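Phospholipase C-beta (PLC-beta) (PDB 3QR0) is a multidomain phospholipase C of the beta family, combining PH, EF-hand, TIM-barrel and C2 domains, with a calcium ion bound in the model. Local coordinates at residues I198-G203 with F215-K220. Sequence-based numbering, arbitrary orientation.
Sequences IGWPSG and FDTFFK
Two hydrophobic side chains, Ile-198 and Trp-200, meet the face of helix 215-225 that carries Thr-217 and Lys-220. Between them Gly-199 ends the preceding helix in a Schellman motif, with positive phi (101°).

The tight part centres on the methyl of Thr-217. Its CG2 is anti to the backbone N (chi1 -51° for OG1) and lies 3.3 Å from CZ2 of Trp-200, approaching the ring obliquely. The same CG2 is 3.6 Å from CG2 of Ile-198, so one methyl touches both residues. Ile-198 CG2 also sits over the centre of the indole, 4.2 Å above its plane. Thr-217 OG1 is hydrogen-bonded to Asp-214. Deeper in, Trp-200 CH2 comes within 3.9 Å of the backbone N of Phe-218. It also lies at the edge of the Phe-218 ring, 4.3 Å from CD1. Phe-213 stacks on Trp-200, and Trp-155 stacks on Phe-218, so the buried side is aromatic.

Ile-198 CG1 is anti to its carbonyl carbon, and CD1 packs closely, 3.2 Å from the carbonyl O of Lys-220, midway along helix 215-225. Toward solvent the contact thins to the exposed Lys-220 chain, which runs out extended. Its CG passes 3.5 Å from Ile-198 CD1, and the ammonium end takes no part.

The contact joins the C-terminal end of helix 185-198 and the start of the following loop to helix 215-225. The helix-loop-helix order, with short strand 207-209 in the loop, is consistent with an EF-hand; the modelled calcium ion is bound elsewhere in the chain.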
# COMPACT_ATOMS: atom_id res chain seq x y z
N ILE A 198 28.58 -18.00 -18.69
CA ILE A 198 29.05 -18.07 -17.30
C ILE A 198 29.86 -19.34 -17.02
O ILE A 198 30.67 -19.37 -16.09
CB ILE A 198 27.85 -17.99 -16.31
CG1 ILE A 198 27.21 -16.60 -16.36
CG2 ILE A 198 28.27 -18.32 -14.89
CD1 ILE A 198 28.17 -15.48 -16.04
N GLY A 199 29.65 -20.38 -17.83
CA GLY A 199 30.33 -21.66 -17.65
C GLY A 199 29.47 -22.71 -16.97
O GLY A 199 30.00 -23.72 -16.49
N TRP A 200 28.16 -22.48 -16.92
CA TRP A 200 27.21 -23.45 -16.38
C TRP A 200 26.57 -24.25 -17.50
O TRP A 200 26.48 -23.77 -18.63
CB TRP A 200 26.09 -22.76 -15.60
CG TRP A 200 26.45 -22.26 -14.23
CD1 TRP A 200 27.50 -22.66 -13.45
CD2 TRP A 200 25.71 -21.31 -13.46
NE1 TRP A 200 27.48 -21.99 -12.25
CE2 TRP A 200 26.39 -21.16 -12.23
CE3 TRP A 200 24.55 -20.57 -13.69
CZ2 TRP A 200 25.94 -20.29 -11.23
CZ3 TRP A 200 24.11 -19.70 -12.70
CH2 TRP A 200 24.80 -19.57 -11.48
N PRO A 201 26.10 -25.48 -17.19
CA PRO A 201 25.28 -26.25 -18.12
C PRO A 201 24.05 -25.47 -18.56
O PRO A 201 23.36 -24.88 -17.73
CB PRO A 201 24.87 -27.48 -17.30
CG PRO A 201 25.95 -27.64 -16.31
CD PRO A 201 26.44 -26.26 -15.99
N SER A 202 23.77 -25.47 -19.87
CA SER A 202 22.69 -24.68 -20.43
C SER A 202 21.69 -25.48 -21.26
O SER A 202 20.79 -24.90 -21.87
CB SER A 202 23.27 -23.55 -21.28
OG SER A 202 24.04 -24.08 -22.35
N GLY A 203 21.84 -26.80 -21.29
CA GLY A 203 20.94 -27.66 -22.06
C GLY A 203 19.55 -27.72 -21.46
O GLY A 203 19.38 -27.54 -20.25
N PHE A 215 25.51 -17.33 -5.08
CA PHE A 215 24.81 -16.09 -5.44
C PHE A 215 25.66 -15.13 -6.29
O PHE A 215 25.15 -14.50 -7.21
CB PHE A 215 24.29 -15.35 -4.20
CG PHE A 215 23.53 -14.09 -4.54
CD1 PHE A 215 22.29 -14.16 -5.16
CD2 PHE A 215 24.08 -12.84 -4.29
CE1 PHE A 215 21.60 -13.01 -5.50
CE2 PHE A 215 23.39 -11.68 -4.62
CZ PHE A 215 22.14 -11.77 -5.23
N ASP A 216 26.95 -15.01 -5.98
CA ASP A 216 27.80 -14.07 -6.72
C ASP A 216 27.95 -14.47 -8.18
O ASP A 216 27.99 -13.62 -9.06
CB ASP A 216 29.15 -13.88 -6.04
CG ASP A 216 29.06 -13.05 -4.77
OD1 ASP A 216 28.01 -12.39 -4.55
OD2 ASP A 216 30.02 -13.04 -3.97
N THR A 217 28.01 -15.78 -8.44
CA THR A 217 27.99 -16.28 -9.81
C THR A 217 26.59 -16.10 -10.42
O THR A 217 26.47 -15.83 -11.62
CB THR A 217 28.39 -17.76 -9.87
OG1 THR A 217 29.63 -17.93 -9.18
CG2 THR A 217 28.55 -18.22 -11.31
N PHE A 218 25.55 -16.24 -9.60
CA PHE A 218 24.19 -15.93 -10.05
C PHE A 218 24.06 -14.45 -10.46
O PHE A 218 23.32 -14.14 -11.40
CB PHE A 218 23.15 -16.29 -8.98
CG PHE A 218 21.72 -16.31 -9.49
CD1 PHE A 218 21.36 -17.16 -10.52
CD2 PHE A 218 20.75 -15.50 -8.92
CE1 PHE A 218 20.04 -17.20 -10.99
CE2 PHE A 218 19.43 -15.53 -9.39
CZ PHE A 218 19.08 -16.37 -10.42
N PHE A 219 24.76 -13.55 -9.78
CA PHE A 219 24.79 -12.15 -10.21
C PHE A 219 25.55 -11.98 -11.53
O PHE A 219 25.15 -11.18 -12.38
CB PHE A 219 25.40 -11.22 -9.15
CG PHE A 219 25.29 -9.76 -9.51
CD1 PHE A 219 24.07 -9.11 -9.44
CD2 PHE A 219 26.41 -9.06 -9.96
CE1 PHE A 219 23.96 -7.76 -9.79
CE2 PHE A 219 26.31 -7.71 -10.31
CZ PHE A 219 25.08 -7.06 -10.23
N LYS A 220 26.62 -12.75 -11.72
CA LYS A 220 27.34 -12.76 -13.00
C LYS A 220 26.41 -13.25 -14.14
O LYS A 220 26.55 -12.82 -15.28
CB LYS A 220 28.60 -13.64 -12.90
CG LYS A 220 29.72 -13.24 -13.86
CD LYS A 220 30.95 -14.14 -13.72
CE LYS A 220 31.88 -13.98 -14.93
NZ LYS A 220 33.08 -14.87 -14.86